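Local structure of glutathione S-transferase (Bombyx mori, 3AY8) at residues A[23-28]-A[74-79]; A[84-87]-A[92-95]. The protein probably transfers glutathione to electrophilic substrates, working as an unclassified, homodimeric cytosolic glutathione transferase. All coordinates share one frame; numbering follows the deposited sequence. Where two conformers were deposited one is given.

Contact 1 of 2, residues A[23-28]-A[74-79]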
loop_
_atom_site.group_PDB
_atom_site.type_symbol
_atom_site.label_atom_id
_atom_site.label_comp_id
_atom_site.label_asym_id
_atom_site.label_seq_id
_atom_site.Cartn_x
_atom_site.Cartn_y
_atom_site.Cartn_z
ATOM N N ARG A 23 -8.276 -14.281 12.721
ATOM C CA ARG A 23 -8.225 -14.674 14.145
ATOM C C ARG A 23 -8.812 -13.592 15.046
ATOM O O ARG A 23 -9.556 -13.898 15.975
ATOM C CB ARG A 23 -6.799 -15.003 14.614
ATOM C CG ARG A 23 -6.044 -16.069 13.794
ATOM C CD ARG A 23 -6.885 -17.311 13.529
ATOM N NE ARG A 23 -6.099 -18.487 13.149
ATOM C CZ ARG A 23 -6.648 -19.651 12.806
ATOM N NH1 ARG A 23 -7.968 -19.786 12.777
ATOM N NH2 ARG A 23 -5.890 -20.680 12.496
ATOM N N ALA A 24 -8.481 -12.330 14.763
ATOM C CA ALA A 24 -8.920 -11.214 15.600
ATOM C C ALA A 24 -10.439 -11.039 15.604
ATOM O O ALA A 24 -11.029 -10.840 16.666
ATOM C CB ALA A 24 -8.229 -9.915 15.178
ATOM N N ILE A 25 -11.050 -11.118 14.420
ATOM C CA ILE A 25 -12.504 -10.953 14.328
ATOM C C ILE A 25 -13.239 -12.238 14.701
ATOM O O ILE A 25 -14.443 -12.214 14.966
ATOM C CB ILE A 25 -12.978 -10.366 12.970
ATOM C CG1 ILE A 25 -12.274 -11.051 11.799
ATOM C CG2 ILE A 25 -12.762 -8.847 12.949
ATOM C CD1 ILE A 25 -11.949 -10.125 10.618
ATOM N N GLY A 26 -12.496 -13.342 14.782
ATOM C CA GLY A 26 -13.012 -14.592 15.319
ATOM C C GLY A 26 -13.823 -15.429 14.357
ATOM O O GLY A 26 -14.728 -16.143 14.783
ATOM N N ILE A 27 -13.482 -15.376 13.071
ATOM C CA ILE A 27 -14.222 -16.130 12.068
ATOM C C ILE A 27 -13.580 -17.502 11.843
ATOM O O ILE A 27 -12.356 -17.608 11.699
ATOM C CB ILE A 27 -14.393 -15.337 10.730
ATOM C CG1 ILE A 27 -15.466 -15.976 9.835
ATOM C CG2 ILE A 27 -13.061 -15.179 9.990
ATOM C CD1 ILE A 27 -16.903 -15.726 10.292
ATOM N N PRO A 28 -14.411 -18.563 11.839
ATOM C CA PRO A 28 -13.888 -19.871 11.455
ATOM C C PRO A 28 -13.524 -19.847 9.965
ATOM O O PRO A 28 -14.321 -19.400 9.134
ATOM C CB PRO A 28 -15.078 -20.805 11.714
ATOM C CG PRO A 28 -15.827 -20.136 12.832
ATOM C CD PRO A 28 -15.756 -18.671 12.444
ATOM N N TYR A 74 -12.338 -6.455 4.366
ATOM C CA TYR A 74 -13.517 -7.179 3.898
ATOM C C TYR A 74 -14.054 -8.120 4.990
ATOM O O TYR A 74 -15.254 -8.116 5.291
ATOM C CB TYR A 74 -13.184 -7.968 2.637
ATOM C CG TYR A 74 -14.296 -8.900 2.220
ATOM C CD1 TYR A 74 -15.452 -8.404 1.612
ATOM C CD2 TYR A 74 -14.208 -10.268 2.455
ATOM C CE1 TYR A 74 -16.484 -9.249 1.249
ATOM C CE2 TYR A 74 -15.237 -11.127 2.093
ATOM C CZ TYR A 74 -16.372 -10.609 1.490
ATOM O OH TYR A 74 -17.400 -11.441 1.107
ATOM N N LEU A 75 -13.152 -8.914 5.575
ATOM C CA LEU A 75 -13.498 -9.781 6.704
ATOM C C LEU A 75 -14.061 -9.016 7.904
ATOM O O LEU A 75 -15.049 -9.449 8.513
ATOM C CB LEU A 75 -12.283 -10.616 7.138
ATOM C CG LEU A 75 -11.752 -11.652 6.152
ATOM C CD1 LEU A 75 -10.560 -12.391 6.762
ATOM C CD2 LEU A 75 -12.846 -12.653 5.791
ATOM N N ALA A 76 -13.436 -7.890 8.249
ATOM C CA ALA A 76 -13.891 -7.107 9.394
ATOM C C ALA A 76 -15.327 -6.574 9.198
ATOM O O ALA A 76 -16.160 -6.700 10.101
ATOM C CB ALA A 76 -12.932 -5.989 9.704
ATOM N N ASP A 77 -15.609 -6.003 8.021
ATOM C CA ASP A 77 -16.950 -5.486 7.714
ATOM C C ASP A 77 -17.986 -6.607 7.490
ATOM O O ASP A 77 -19.124 -6.484 7.923
ATOM C CB ASP A 77 -16.920 -4.527 6.506
ATOM C CG ASP A 77 -16.536 -3.094 6.886
ATOM O OD1 ASP A 77 -16.512 -2.764 8.090
ATOM O OD2 ASP A 77 -16.260 -2.277 5.975
ATOM N N LYS A 78 -17.590 -7.691 6.825
ATOM C CA LYS A 78 -18.537 -8.760 6.515
ATOM C C LYS A 78 -18.881 -9.643 7.735
ATOM O O LYS A 78 -20.048 -9.985 7.937
ATOM C CB LYS A 78 -18.047 -9.600 5.323
ATOM C CG LYS A 78 -19.014 -10.691 4.861
ATOM C CD LYS A 78 -19.917 -10.234 3.737
ATOM C CE LYS A 78 -20.930 -11.314 3.368
ATOM N NZ LYS A 78 -20.300 -12.482 2.649
ATOM N N TYR A 79 -17.880 -9.974 8.550
ATOM C CA TYR A 79 -18.050 -10.956 9.630
ATOM C C TYR A 79 -17.797 -10.436 11.045
ATOM O O TYR A 79 -18.060 -11.147 12.017
ATOM C CB TYR A 79 -17.212 -12.217 9.348
ATOM C CG TYR A 79 -17.577 -12.878 8.036
ATOM C CD1 TYR A 79 -18.792 -13.553 7.888
ATOM C CD2 TYR A 79 -16.730 -12.797 6.936
ATOM C CE1 TYR A 79 -19.152 -14.136 6.668
ATOM C CE2 TYR A 79 -17.070 -13.379 5.719
ATOM C CZ TYR A 79 -18.286 -14.048 5.593
ATOM O OH TYR A 79 -18.631 -14.619 4.394
HETATM O O HOH W 1 -16.920 -13.023 13.851
#
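Ile25 and Ile27, at the end of helix 13-25 and just past it, meet Leu75, Ala76 and Tyr79 on the last turns of helix 68-79. Both isoleucines are modelled in two conformers, and the details that follow are those of one, so the exact methyl positions are less certain. The tight part lies round Ile25. Its delta methyl is the leading atom: CD1 of Ile25 comes to 3.5 Å from CB of Leu75 and to 3.6 Å from the backbone N of Ala76, so it presses on the helix backbone itself. The side chains of Ile25 and Leu75 cross at about a right angle. A chi1 of 45° sets CG1 between the backbone N and the carbonyl carbon, which places the CG1 branch against Leu75 and CG2 near Ala76, whose CB lies 4.3 Å from it. Ile27 makes a smaller patch, its CD1 lying 3.6 Å from CB of Tyr79 and reaching the root of the ring obliquely.

The backbones make no direct hydrogen bond on the looser side. Instead a water bridges the two helix ends, donating to O of Ile25 at 2.8 Å and to O of Tyr79 at 2.9 Å. Between the two isoleucines Gly26, with positive phi, is the C-prime residue of a Schellman motif, and this turn brings Ile27 back to the helix 68-79 side.

Both helices belong to the thioredoxin-like N-terminal domain. Leu75 also packs on Leu58 of strand 57-60, whose Asp60 accepts the Tyr79 hydroxyl. The contact thus joins the C-terminal ends of two helices beside the sheet.

Contact 2 of 2, residues A[84-87]-A[92-95]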
loop_
_atom_site.group_PDB
_atom_site.type_symbol
_atom_site.label_atom_id
_atom_site.label_comp_id
_atom_site.label_asym_id
_atom_site.label_seq_id
_atom_site.Cartn_x
_atom_site.Cartn_y
_atom_site.Cartn_z
ATOM N N GLN A 84 -15.013 -2.546 16.881
ATOM C CA GLN A 84 -13.658 -2.331 17.405
ATOM C C GLN A 84 -12.551 -2.459 16.363
ATOM O O GLN A 84 -11.693 -1.588 16.249
ATOM C CB GLN A 84 -13.351 -3.297 18.565
ATOM C CG GLN A 84 -12.143 -2.887 19.392
ATOM C CD GLN A 84 -11.327 -4.067 19.918
ATOM O OE1 GLN A 84 -10.147 -4.195 19.603
ATOM N NE2 GLN A 84 -11.952 -4.922 20.727
ATOM N N TRP A 85 -12.578 -3.558 15.620
ATOM C CA TRP A 85 -11.451 -3.965 14.765
ATOM C C TRP A 85 -11.281 -3.109 13.509
ATOM O O TRP A 85 -10.173 -2.945 13.019
ATOM C CB TRP A 85 -11.503 -5.461 14.451
ATOM C CG TRP A 85 -11.252 -6.313 15.678
ATOM C CD1 TRP A 85 -12.198 -6.929 16.457
ATOM C CD2 TRP A 85 -9.983 -6.624 16.271
ATOM N NE1 TRP A 85 -11.599 -7.605 17.487
ATOM C CE2 TRP A 85 -10.240 -7.436 17.403
ATOM C CE3 TRP A 85 -8.655 -6.293 15.963
ATOM C CZ2 TRP A 85 -9.212 -7.935 18.220
ATOM C CZ3 TRP A 85 -7.633 -6.786 16.779
ATOM C CH2 TRP A 85 -7.919 -7.594 17.895
ATOM N N TYR A 86 -12.383 -2.554 13.013
ATOM C CA TYR A 86 -12.366 -1.668 11.846
ATOM C C TYR A 86 -13.540 -0.698 11.995
ATOM O O TYR A 86 -14.611 -0.950 11.460
ATOM C CB TYR A 86 -12.499 -2.494 10.565
ATOM C CG TYR A 86 -12.206 -1.764 9.266
ATOM C CD1 TYR A 86 -11.139 -0.861 9.164
ATOM C CD2 TYR A 86 -12.970 -2.007 8.132
ATOM C CE1 TYR A 86 -10.865 -0.204 7.970
ATOM C CE2 TYR A 86 -12.705 -1.354 6.926
ATOM C CZ TYR A 86 -11.647 -0.457 6.858
ATOM O OH TYR A 86 -11.374 0.187 5.673
ATOM N N PRO A 87 -13.342 0.403 12.746
ATOM C CA PRO A 87 -14.482 1.280 13.092
ATOM C C PRO A 87 -15.199 1.870 11.885
ATOM O O PRO A 87 -14.556 2.232 10.887
ATOM C CB PRO A 87 -13.848 2.378 13.946
ATOM C CG PRO A 87 -12.635 1.725 14.554
ATOM C CD PRO A 87 -12.112 0.802 13.451
ATOM N N LYS A 92 -12.199 7.697 12.194
ATOM C CA LYS A 92 -11.518 6.549 12.804
ATOM C C LYS A 92 -11.137 5.495 11.751
ATOM O O LYS A 92 -10.044 4.948 11.802
ATOM C CB LYS A 92 -12.375 5.910 13.901
ATOM C CG LYS A 92 -12.562 6.794 15.138
ATOM C CD LYS A 92 -13.566 6.188 16.123
ATOM C CE LYS A 92 -13.673 7.067 17.378
ATOM N NZ LYS A 92 -14.709 6.558 18.331
ATOM N N ARG A 93 -12.036 5.222 10.809
ATOM C CA ARG A 93 -11.735 4.315 9.694
ATOM C C ARG A 93 -10.565 4.850 8.835
ATOM O O ARG A 93 -9.681 4.091 8.441
ATOM C CB ARG A 93 -12.981 4.070 8.847
ATOM C CG ARG A 93 -12.770 3.151 7.654
ATOM C CD ARG A 93 -14.073 2.544 7.170
ATOM N NE ARG A 93 -14.639 1.644 8.174
ATOM C CZ ARG A 93 -15.353 0.553 7.908
ATOM N NH1 ARG A 93 -15.590 0.201 6.658
ATOM N NH2 ARG A 93 -15.811 -0.202 8.903
ATOM N N ALA A 94 -10.558 6.154 8.568
ATOM C CA ALA A 94 -9.487 6.779 7.783
ATOM C C ALA A 94 -8.112 6.598 8.422
ATOM O O ALA A 94 -7.123 6.364 7.728
ATOM C CB ALA A 94 -9.784 8.257 7.558
ATOM N N VAL A 95 -8.057 6.669 9.747
ATOM C CA VAL A 95 -6.807 6.453 10.449
ATOM C C VAL A 95 -6.335 5.004 10.331
ATOM O O VAL A 95 -5.156 4.758 10.096
ATOM C CB VAL A 95 -6.861 6.945 11.920
ATOM C CG1 VAL A 95 -5.532 6.713 12.612
ATOM C CG2 VAL A 95 -7.185 8.462 11.952
#
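Arg93, near the start of helix 90-120, reaches back to the preceding loop and takes hold of Tyr86 and Pro87. Hydrogen bonds to backbone carbonyls form one set. NE of Arg93 donates to O of Pro87 over 2.8 Å in a nearly straight bond (168°), with the oxygen close to the guanidinium plane. NH2 of Arg93 gives a more bent bond to O of Tyr86, 2.9 Å away and tilted from that plane; its second bond, to O of Pro87, is weak.

Stacking is the second kind. The guanidinium lies over one face of the Tyr86 ring, the planes 23° apart, and CZ of Arg93 sits 3.8 Å from the ring centroid in a cation-pi contact displaced toward the CD2-CE2 side. The bend at chi3 (-66°) of an otherwise extended chain turns the group onto the ring, while CG and CD of Arg93 pass near the hydroxyl end. That hydroxyl is hydrogen-bonded to Asn97.

Apolar contact is slight: CB of Pro87 touches CB of Lys92 at 3.8 Å, and the extended lysine chain then leaves the loop.

NH1 of Arg93 forms a salt bridge with Asp77 of helix 68-79. Two carbonyls, an aromatic face and a carboxylate therefore share one buried guanidinium, which would be expected to stay protonated and whose plane is held from several directions.

In the fold
The two contacts follow one another along the chain, contact 1 closing at residue 79 before contact 2 opens at 84, and their centres lie about 14 Å apart on the same side of the chain's centre. Contact 1 belongs to the thioredoxin-like domain; contact 2 joins the connection between helices 68-79 and 90-120 to the start of the latter, the first long helix of the all-helical C-terminal domain. They meet directly: besides the Asp77-Arg93 salt bridge, CB of Ala76 packs against CB of Tyr86. The link between the domains at this point thus runs through helix 68-79, and both contacts border the second subunit of the homodimer.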